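Local structure of paternally-expressed gene 3 protein (Homo sapiens, 4BHX) at residues F9-R14 with L34-W38. The protein uses its SCAN domain, the part described here, to form homo- or heterodimers, and acts in apoptotic pathways and in DNA-binding control of transcription. Residues are numbered along the deposited sequence; the frame is centred on the assembly and turned at random.
Sequences FHQRFR and LCLDW. With EDO (1,2-ethanediol), chain K.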
loop_
_atom_site.group_PDB
_atom_site.type_symbol
_atom_site.label_atom_id
_atom_site.label_comp_id
_atom_site.label_asym_id
_atom_site.label_seq_id
_atom_site.Cartn_x
_atom_site.Cartn_y
_atom_site.Cartn_z
ATOM N N PHE A 9 8.225 -3.134 -2.208
ATOM C CA PHE A 9 8.283 -3.700 -0.820
ATOM C C PHE A 9 6.896 -3.911 -0.202
ATOM O O PHE A 9 6.683 -4.938 0.426
ATOM C CB PHE A 9 9.148 -2.858 0.097
ATOM C CG PHE A 9 10.612 -2.938 -0.260
ATOM C CD1 PHE A 9 11.367 -4.053 0.100
ATOM C CD2 PHE A 9 11.210 -1.946 -0.990
ATOM C CE1 PHE A 9 12.677 -4.170 -0.263
ATOM C CE2 PHE A 9 12.585 -2.048 -1.366
ATOM C CZ PHE A 9 13.289 -3.161 -1.006
ATOM N N HIS A 10 5.988 -2.990 -0.459
ATOM C CA HIS A 10 4.583 -3.173 -0.067
ATOM C C HIS A 10 4.041 -4.429 -0.590
ATOM O O HIS A 10 3.428 -5.182 0.130
ATOM C CB HIS A 10 3.824 -2.022 -0.637
ATOM C CG HIS A 10 2.370 -2.094 -0.427
ATOM N ND1 HIS A 10 1.485 -1.467 -1.270
ATOM C CD2 HIS A 10 1.626 -2.727 0.514
ATOM C CE1 HIS A 10 0.253 -1.678 -0.831
ATOM N NE2 HIS A 10 0.315 -2.448 0.231
ATOM N N GLN A 11 4.262 -4.715 -1.889
ATOM C CA GLN A 11 3.771 -5.957 -2.483
ATOM C C GLN A 11 4.484 -7.169 -1.887
ATOM O O GLN A 11 3.822 -8.191 -1.567
ATOM C CB GLN A 11 3.893 -5.914 -4.023
ATOM C CG GLN A 11 2.904 -4.919 -4.623
ATOM C CD GLN A 11 3.209 -4.496 -6.067
ATOM O OE1 GLN A 11 3.833 -5.247 -6.818
ATOM N NE2 GLN A 11 2.683 -3.314 -6.484
ATOM N N ARG A 12 5.807 -7.113 -1.695
ATOM C CA ARG A 12 6.464 -8.264 -1.105
ATOM C C ARG A 12 5.941 -8.558 0.353
ATOM O O ARG A 12 5.821 -9.725 0.742
ATOM C CB ARG A 12 7.975 -8.124 -1.047
ATOM C CG ARG A 12 8.686 -7.899 -2.375
ATOM C CD ARG A 12 8.661 -9.126 -3.253
ATOM N NE ARG A 12 7.372 -9.620 -3.709
ATOM C CZ ARG A 12 6.677 -9.183 -4.757
ATOM N NH1 ARG A 12 7.067 -8.134 -5.492
ATOM N NH2 ARG A 12 5.529 -9.802 -5.046
ATOM N N PHE A 13 5.741 -7.499 1.122
ATOM C CA PHE A 13 5.249 -7.613 2.496
ATOM C C PHE A 13 3.905 -8.362 2.509
ATOM O O PHE A 13 3.690 -9.294 3.301
ATOM C CB PHE A 13 5.129 -6.189 3.085
ATOM C CG PHE A 13 4.475 -6.133 4.476
ATOM C CD1 PHE A 13 5.026 -6.831 5.562
ATOM C CD2 PHE A 13 3.282 -5.416 4.679
ATOM C CE1 PHE A 13 4.379 -6.775 6.822
ATOM C CE2 PHE A 13 2.667 -5.334 5.973
ATOM C CZ PHE A 13 3.224 -6.043 7.020
ATOM N N ARG A 14 2.992 -7.933 1.655
ATOM C CA ARG A 14 1.675 -8.532 1.541
ATOM C C ARG A 14 1.665 -9.936 0.929
ATOM O O ARG A 14 0.744 -10.706 1.215
ATOM C CB ARG A 14 0.795 -7.617 0.733
ATOM C CG ARG A 14 0.389 -6.314 1.369
ATOM C CD ARG A 14 -0.337 -6.535 2.692
ATOM N NE ARG A 14 -0.702 -5.257 3.355
ATOM C CZ ARG A 14 -0.821 -5.099 4.682
ATOM N NH1 ARG A 14 -0.589 -6.104 5.525
ATOM N NH2 ARG A 14 -1.129 -3.927 5.166
ATOM N N LEU A 34 10.542 -6.077 5.310
ATOM C CA LEU A 34 9.674 -5.677 4.200
ATOM C C LEU A 34 8.778 -4.522 4.550
ATOM O O LEU A 34 8.636 -3.580 3.772
ATOM C CB LEU A 34 8.868 -6.851 3.654
ATOM C CG LEU A 34 9.711 -7.991 3.057
ATOM C CD1 LEU A 34 8.847 -9.247 2.875
ATOM C CD2 LEU A 34 10.362 -7.544 1.744
ATOM N N CYS A 35 8.175 -4.544 5.743
ATOM C CA CYS A 35 7.216 -3.478 6.116
ATOM C C CYS A 35 7.944 -2.179 6.308
ATOM O O CYS A 35 7.448 -1.108 5.983
ATOM C CB CYS A 35 6.525 -3.853 7.424
ATOM S SG CYS A 35 5.155 -2.786 7.889
ATOM N N LEU A 36 9.140 -2.245 6.909
ATOM C CA LEU A 36 9.968 -1.015 7.080
ATOM C C LEU A 36 10.466 -0.391 5.744
ATOM O O LEU A 36 10.539 0.839 5.614
ATOM C CB LEU A 36 11.155 -1.327 7.964
ATOM C CG LEU A 36 10.942 -1.693 9.446
ATOM C CD1 LEU A 36 12.223 -2.132 10.189
ATOM C CD2 LEU A 36 10.319 -0.540 10.100
ATOM N N ASP A 37 10.792 -1.240 4.772
ATOM C CA ASP A 37 11.192 -0.800 3.429
ATOM C C ASP A 37 10.016 -0.298 2.620
ATOM O O ASP A 37 10.180 0.515 1.754
ATOM C CB ASP A 37 11.940 -1.924 2.686
ATOM C CG ASP A 37 13.406 -2.093 3.182
ATOM O OD1 ASP A 37 14.024 -1.086 3.608
ATOM O OD2 ASP A 37 13.869 -3.224 3.223
ATOM N N TRP A 38 8.781 -0.689 2.975
ATOM C CA TRP A 38 7.627 -0.068 2.406
ATOM C C TRP A 38 7.339 1.262 3.067
ATOM O O TRP A 38 7.210 2.310 2.381
ATOM C CB TRP A 38 6.401 -1.027 2.552
ATOM C CG TRP A 38 5.081 -0.388 2.292
ATOM C CD1 TRP A 38 4.764 0.585 1.359
ATOM C CD2 TRP A 38 3.825 -0.785 2.905
ATOM N NE1 TRP A 38 3.372 0.854 1.423
ATOM C CE2 TRP A 38 2.799 0.030 2.369
ATOM C CE3 TRP A 38 3.482 -1.775 3.850
ATOM C CZ2 TRP A 38 1.475 -0.117 2.755
ATOM C CZ3 TRP A 38 2.169 -1.870 4.257
ATOM C CH2 TRP A 38 1.180 -1.070 3.704
HETATM C C1 EDO K . 5.569 -2.406 -8.631
HETATM O O1 EDO K . 5.622 -3.634 -7.877
HETATM C C2 EDO K . 6.848 -1.657 -8.348
HETATM O O2 EDO K . 7.939 -2.434 -8.893
#
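Trp-38 lays its indole over the side chain of His-10. The six-membered ring and the imidazole form an offset stack, with centroids 4.0 Å apart and planes at 13°. His-10 CB adds a CH-pi contact, 3.4 Å from the centroid of the five-membered ring of Trp-38. Beyond the stack, His-10 hydrogen-bonds through ND1 to Glu-7 and through NE2 to Glu-56 on helix 46-61. Arg-14 comes close to the indole edge, with its NH2 4.0 Å from Trp-38 CH2, and makes a salt bridge to the same Glu-56. Phe-13 completes the aromatic cluster. Phe-13 CD2 lies 3.7 Å from Trp-38 CE3, with the two rings oblique to each other. One face of the Phe-13 ring receives Cys-35. Cys-35 SG sits 4.2 Å from the Phe-13 ring centroid, a sulfur-aromatic contact, and Cys-35 CB makes a CH-pi contact with the same ring.

These residues join the first two helices of the all-helical SCAN domain, 6-15 and 24-39. The segments run nearly antiparallel, at 154°, and their axes approach to 8.0 Å. Across the pair, the CA of Phe-9 is nearest that of Trp-38 (4.9 Å) and the CA of Phe-13 nearest that of Leu-34 (5.1 Å). Leu-34 points toward helix 6-15. Leu-34 CB meets Phe-13 CB at 3.8 Å, and Leu-34 CD2 packs against Arg-12 CB at 3.7 Å. The same CD2 lies near the edge of the Phe-9 ring. Asp-37 CB covers a face of that ring, 3.5 Å from the Phe-9 centroid. Gln-11 points away from helix 24-39; its OE1 accepts a 2.6 Å hydrogen bond from O1 of 1,2-ethanediol, probably from the crystallisation liquor.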